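Local structure of hydrogenase expression/formation protein (HypB) (Archaeoglobus fulgidus, 2WSM) at residues A[137-142]-A[172-177]. The protein is a hydrogenase maturation factor that dimerises in a GTP-dependent way and, as a G3E-family GTPase, probably hydrolyses GTP and binds nickel. Residues are numbered along the deposited sequence; the frame is centred on the assembly and turned at random.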
loop_
_atom_site.group_PDB
_atom_site.type_symbol
_atom_site.label_atom_id
_atom_site.label_comp_id
_atom_site.label_asym_id
_atom_site.label_seq_id
_atom_site.Cartn_x
_atom_site.Cartn_y
_atom_site.Cartn_z
ATOM N N VAL A 137 1.516 -3.315 14.928
ATOM C CA VAL A 137 2.326 -4.430 14.467
ATOM C C VAL A 137 2.606 -5.403 15.616
ATOM O O VAL A 137 2.858 -4.996 16.754
ATOM C CB VAL A 137 3.648 -3.950 13.822
ATOM C CG1 VAL A 137 4.592 -3.379 14.878
ATOM C CG2 VAL A 137 4.307 -5.081 13.071
ATOM N N SER A 138 2.542 -6.689 15.315
ATOM C CA SER A 138 2.838 -7.715 16.304
ATOM C C SER A 138 4.296 -8.157 16.156
ATOM O O SER A 138 4.837 -8.131 15.048
ATOM C CB SER A 138 1.877 -8.900 16.137
ATOM O OG SER A 138 2.463 -10.114 16.574
ATOM N N VAL A 139 4.926 -8.549 17.266
ATOM C CA VAL A 139 6.326 -8.981 17.234
ATOM C C VAL A 139 6.502 -10.260 16.433
ATOM O O VAL A 139 7.601 -10.568 15.987
ATOM C CB VAL A 139 6.944 -9.198 18.646
ATOM C CG1 VAL A 139 7.056 -7.881 19.401
ATOM C CG2 VAL A 139 6.166 -10.250 19.435
ATOM N N THR A 140 5.414 -11.000 16.252
ATOM C CA THR A 140 5.453 -12.251 15.502
ATOM C C THR A 140 5.624 -12.004 14.014
ATOM O O THR A 140 5.817 -12.942 13.243
ATOM C CB THR A 140 4.177 -13.089 15.733
ATOM O OG1 THR A 140 3.042 -12.386 15.218
ATOM C CG2 THR A 140 3.964 -13.332 17.219
ATOM N N GLU A 141 5.561 -10.739 13.609
ATOM C CA GLU A 141 5.702 -10.386 12.197
ATOM C C GLU A 141 7.168 -10.217 11.799
ATOM O O GLU A 141 7.487 -10.070 10.621
ATOM C CB GLU A 141 4.916 -9.110 11.882
ATOM C CG GLU A 141 3.410 -9.281 11.974
ATOM C CD GLU A 141 2.662 -7.960 11.909
ATOM O OE1 GLU A 141 2.819 -7.227 10.908
ATOM O OE2 GLU A 141 1.910 -7.664 12.861
ATOM N N GLY A 142 8.057 -10.253 12.783
ATOM C CA GLY A 142 9.463 -9.992 12.530
ATOM C C GLY A 142 9.832 -8.579 12.940
ATOM O O GLY A 142 9.072 -7.640 12.705
ATOM N N ALA A 172 12.261 -12.096 18.433
ATOM C CA ALA A 172 12.080 -10.731 17.956
ATOM C C ALA A 172 12.626 -9.716 18.948
ATOM O O ALA A 172 12.480 -9.856 20.165
ATOM C CB ALA A 172 10.613 -10.450 17.643
ATOM N N ASP A 173 13.263 -8.690 18.403
ATOM C CA ASP A 173 13.907 -7.658 19.192
ATOM C C ASP A 173 12.989 -6.449 19.315
ATOM O O ASP A 173 12.866 -5.654 18.382
ATOM C CB ASP A 173 15.206 -7.254 18.499
ATOM C CG ASP A 173 16.213 -6.684 19.451
ATOM O OD1 ASP A 173 15.944 -5.606 20.025
ATOM O OD2 ASP A 173 17.278 -7.318 19.616
ATOM N N VAL A 174 12.351 -6.306 20.466
ATOM C CA VAL A 174 11.349 -5.266 20.647
ATOM C C VAL A 174 11.954 -3.867 20.615
ATOM O O VAL A 174 11.370 -2.938 20.049
ATOM C CB VAL A 174 10.556 -5.463 21.961
ATOM C CG1 VAL A 174 9.615 -4.295 22.204
ATOM C CG2 VAL A 174 9.783 -6.759 21.910
ATOM N N GLU A 175 13.126 -3.718 21.222
ATOM C CA GLU A 175 13.761 -2.409 21.322
ATOM C C GLU A 175 14.255 -1.900 19.972
ATOM O O GLU A 175 14.407 -0.699 19.772
ATOM C CB GLU A 175 14.882 -2.434 22.368
ATOM C CG GLU A 175 14.345 -2.528 23.794
ATOM C CD GLU A 175 13.304 -1.449 24.087
ATOM O OE1 GLU A 175 13.629 -0.252 23.915
ATOM O OE2 GLU A 175 12.164 -1.793 24.482
ATOM N N LYS A 176 14.492 -2.816 19.043
ATOM C CA LYS A 176 14.822 -2.435 17.672
ATOM C C LYS A 176 13.573 -1.955 16.921
ATOM O O LYS A 176 13.626 -1.005 16.136
ATOM C CB LYS A 176 15.435 -3.619 16.934
ATOM C CG LYS A 176 15.633 -3.378 15.462
ATOM C CD LYS A 176 15.863 -4.675 14.707
ATOM C CE LYS A 176 15.689 -4.451 13.213
ATOM N NZ LYS A 176 16.443 -3.238 12.756
ATOM N N MET A 177 12.448 -2.624 17.159
ATOM C CA MET A 177 11.203 -2.246 16.510
ATOM C C MET A 177 10.818 -0.840 16.964
ATOM O O MET A 177 10.464 0.013 16.154
ATOM C CB MET A 177 10.097 -3.263 16.814
ATOM C CG MET A 177 10.392 -4.646 16.277
ATOM S SD MET A 177 9.140 -5.891 16.640
ATOM C CE MET A 177 7.805 -5.375 15.560
#
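Met-177 reaches from the first turn of helix 174-184 to the end of strand 132-138, where its thioether lies among Val-137, Val-139 and Gly-142. Its chain runs straight as far as SD (chi2 179°) and then bends at chi3 (72°), which turns the methyl CE toward the strand. There CE meets Val-137 CG1 at 3.8 Å and the carbonyl oxygen of Gly-142, Gly-142 O, at 3.9 Å. The sulphur touches a different valine: SD is 4.0 Å from Val-139 CG1, with the two side chains at about a right angle.

Val-139 CG1 stands anti to its own carbonyl carbon (chi1 -67°), and this same methyl also meets Val-174 CG2 at 3.9 Å. One methyl thus serves two residues of the helix. Val-139 CB packs on Ala-172 CB, and Ala-172 CB lies 3.4 Å from Val-139 O, an oxygen that accepts from Gly-142 N within the short 3-10 turn. The side chains that meet are all apolar, though two methyls also rest against carbonyl oxygens; polar groups shape each segment separately: Glu-141 OE2 takes Ser-138 N in a nearly straight 2.7 Å bond, from above the carboxylate plane, while Asp-173 N-caps the helix through OD1 and Lys-176 N.

This is packing at the C-terminal ends of the parallel strands of a P-loop NTPase fold. Strand 132-138 pairs with strand 158-162, whose Ile-161 touches both Val-139 and Met-177; Val-145 of helix 145-148 adjoins Val-137 and Met-177, so the methionine sits between its own helix, helix 145-148 and the two neighbouring strands.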